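PDB 4D7K: Sam-dependent methyltransferases from Streptomyces davawensis jcm 4913, which catalyses the S-adenosyl methionine-dependent double methylation of 8-amino-8-demethyl-D-riboflavin to the antibiotic roseoflavin. Local coordinates for the interface of chains A and B. Coordinates in Å, arbitrary orientation; residue numbers count along the deposited sequence, not the author numbering. Chains: chain A/B, Sam-dependent methyltransferases.

The interface of chains A and B. Residues chain A 104, 162, 165-166, 294, 298; chain B 18, 21-22.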
loop_
_atom_site.group_PDB
_atom_site.type_symbol
_atom_site.label_atom_id
_atom_site.label_comp_id
_atom_site.label_asym_id
_atom_site.label_seq_id
_atom_site.Cartn_x
_atom_site.Cartn_y
_atom_site.Cartn_z
ATOM N N MET A 104 9.591 -6.734 7.706
ATOM C CA MET A 104 8.411 -6.793 6.852
ATOM C C MET A 104 8.140 -5.452 6.167
ATOM O O MET A 104 7.555 -5.405 5.086
ATOM C CB MET A 104 7.184 -7.223 7.658
ATOM C CG MET A 104 6.610 -6.134 8.543
ATOM S SD MET A 104 4.998 -6.567 9.221
ATOM C CE MET A 104 5.425 -7.978 10.239
ATOM N N PHE A 162 6.520 -12.155 11.451
ATOM C CA PHE A 162 5.226 -12.792 11.223
ATOM C C PHE A 162 4.988 -13.920 12.227
ATOM O O PHE A 162 3.866 -14.134 12.677
ATOM C CB PHE A 162 5.130 -13.332 9.794
ATOM C CG PHE A 162 4.998 -12.259 8.746
ATOM C CD1 PHE A 162 4.119 -11.204 8.917
ATOM C CD2 PHE A 162 5.757 -12.308 7.591
ATOM C CE1 PHE A 162 3.999 -10.218 7.950
ATOM C CE2 PHE A 162 5.642 -11.327 6.624
ATOM C CZ PHE A 162 4.763 -10.283 6.806
ATOM N N TYR A 165 4.092 -12.213 15.399
ATOM C CA TYR A 165 2.798 -11.552 15.286
ATOM C C TYR A 165 1.618 -12.522 15.402
ATOM O O TYR A 165 0.539 -12.132 15.846
ATOM C CB TYR A 165 2.707 -10.790 13.961
ATOM C CG TYR A 165 1.431 -9.989 13.809
ATOM C CD1 TYR A 165 1.308 -8.730 14.385
ATOM C CD2 TYR A 165 0.350 -10.490 13.093
ATOM C CE1 TYR A 165 0.145 -7.993 14.257
ATOM C CE2 TYR A 165 -0.820 -9.757 12.957
ATOM C CZ TYR A 165 -0.916 -8.510 13.543
ATOM O OH TYR A 165 -2.070 -7.770 13.416
ATOM N N PHE A 166 1.817 -13.775 15.005
ATOM C CA PHE A 166 0.730 -14.752 14.996
ATOM C C PHE A 166 0.868 -15.813 16.086
ATOM O O PHE A 166 0.102 -16.777 16.113
ATOM C CB PHE A 166 0.645 -15.450 13.635
ATOM C CG PHE A 166 0.070 -14.594 12.544
ATOM C CD1 PHE A 166 -1.273 -14.252 12.547
ATOM C CD2 PHE A 166 0.868 -14.149 11.501
ATOM C CE1 PHE A 166 -1.808 -13.469 11.538
ATOM C CE2 PHE A 166 0.341 -13.368 10.489
ATOM C CZ PHE A 166 -0.999 -13.028 10.507
ATOM N N LEU A 294 -8.656 -12.426 5.502
ATOM C CA LEU A 294 -7.260 -12.013 5.523
ATOM C C LEU A 294 -6.412 -13.065 4.827
ATOM O O LEU A 294 -5.529 -12.744 4.026
ATOM C CB LEU A 294 -6.776 -11.795 6.958
ATOM C CG LEU A 294 -5.339 -11.282 7.091
ATOM C CD1 LEU A 294 -5.191 -9.959 6.366
ATOM C CD2 LEU A 294 -4.932 -11.144 8.556
ATOM N N LEU A 298 -3.695 -12.956 1.797
ATOM C CA LEU A 298 -2.282 -13.286 1.987
ATOM C C LEU A 298 -1.785 -14.370 1.034
ATOM O O LEU A 298 -0.579 -14.559 0.887
ATOM C CB LEU A 298 -2.017 -13.727 3.429
ATOM C CG LEU A 298 -2.177 -12.700 4.552
ATOM C CD1 LEU A 298 -1.682 -13.296 5.862
ATOM C CD2 LEU A 298 -1.440 -11.400 4.244
ATOM N N TYR B 18 1.659 -3.838 10.696
ATOM C CA TYR B 18 1.220 -5.054 10.036
ATOM C C TYR B 18 0.082 -4.774 9.059
ATOM O O TYR B 18 -0.015 -5.416 8.018
ATOM C CB TYR B 18 0.774 -6.115 11.043
ATOM C CG TYR B 18 0.306 -7.371 10.347
ATOM C CD1 TYR B 18 1.226 -8.291 9.859
ATOM C CD2 TYR B 18 -1.047 -7.618 10.137
ATOM C CE1 TYR B 18 0.815 -9.432 9.200
ATOM C CE2 TYR B 18 -1.467 -8.763 9.476
ATOM C CZ TYR B 18 -0.527 -9.663 9.008
ATOM O OH TYR B 18 -0.918 -10.805 8.350
ATOM N N ASN B 21 1.302 -3.349 5.752
ATOM C CA ASN B 21 1.827 -4.441 4.942
ATOM C C ASN B 21 0.707 -5.160 4.194
ATOM O O ASN B 21 0.839 -5.483 3.017
ATOM C CB ASN B 21 2.596 -5.428 5.819
ATOM C CG ASN B 21 3.302 -6.501 5.014
ATOM O OD1 ASN B 21 2.847 -7.645 4.942
ATOM N ND2 ASN B 21 4.426 -6.139 4.411
ATOM N N VAL B 22 -0.404 -5.391 4.886
ATOM C CA VAL B 22 -1.560 -6.052 4.291
ATOM C C VAL B 22 -2.213 -5.181 3.223
ATOM O O VAL B 22 -2.558 -5.660 2.143
ATOM C CB VAL B 22 -2.600 -6.418 5.369
ATOM C CG1 VAL B 22 -3.938 -6.834 4.742
ATOM C CG2 VAL B 22 -2.050 -7.513 6.259
#
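One face of the B:Tyr18 ring lies against a face of A:Tyr165, with centroids 4.1 Å apart and planes turned 19° from parallel, while A:Phe162 meets the same ring edge to edge. In the stack, CE2 of A:Tyr165 sits over the centre of the B:Tyr18 ring, whereas CG of B:Tyr18 falls toward the rim of A:Tyr165. The phenol oxygen OH of A:Tyr165 ends near CD2 of B:Tyr18, at 3.4 Å. This aromatic cluster belongs to the homodimer interface of an N-methyltransferase of the class I-like, cation-independent O-methyltransferase family: helix 13-35 of the dimerisation region of B packs against helices 149-165 and 293-305 of A, and two-fold symmetry repeats the contact with the chains exchanged.

With CG anti to the backbone N (chi1 179°), B:Tyr18 reaches out from its helix to chain A, and its side chain crosses that of A:Tyr165 at about a right angle although the rings stack. At the edge, CE1 of A:Phe162 touches CE1 of B:Tyr18 at 3.5 Å. Within chain A, the edge of A:Tyr165 stands on the face of A:Phe166, CD2 above the ring centre. The tip of A:Phe166 also borders the phenol end of B:Tyr18, its CZ lying 3.7 Å from CZ of the tyrosine.

A:Leu298 reaches that end tip to tip, with CD1 3.6 Å from the phenol OH of B:Tyr18, so the hydroxyl points among aromatic and aliphatic carbon. One turn along the B helix, CG1 of B:Val22 packs on CD1 of A:Leu294 at 3.7 Å. B:Asn21 turns its amide nitrogen ND2 toward the backbone O of A:Met104, 3.3 Å away and not counted as a bond, and lays OD1 against CZ of A:Phe162, the amide plane inclined 53° to the ring.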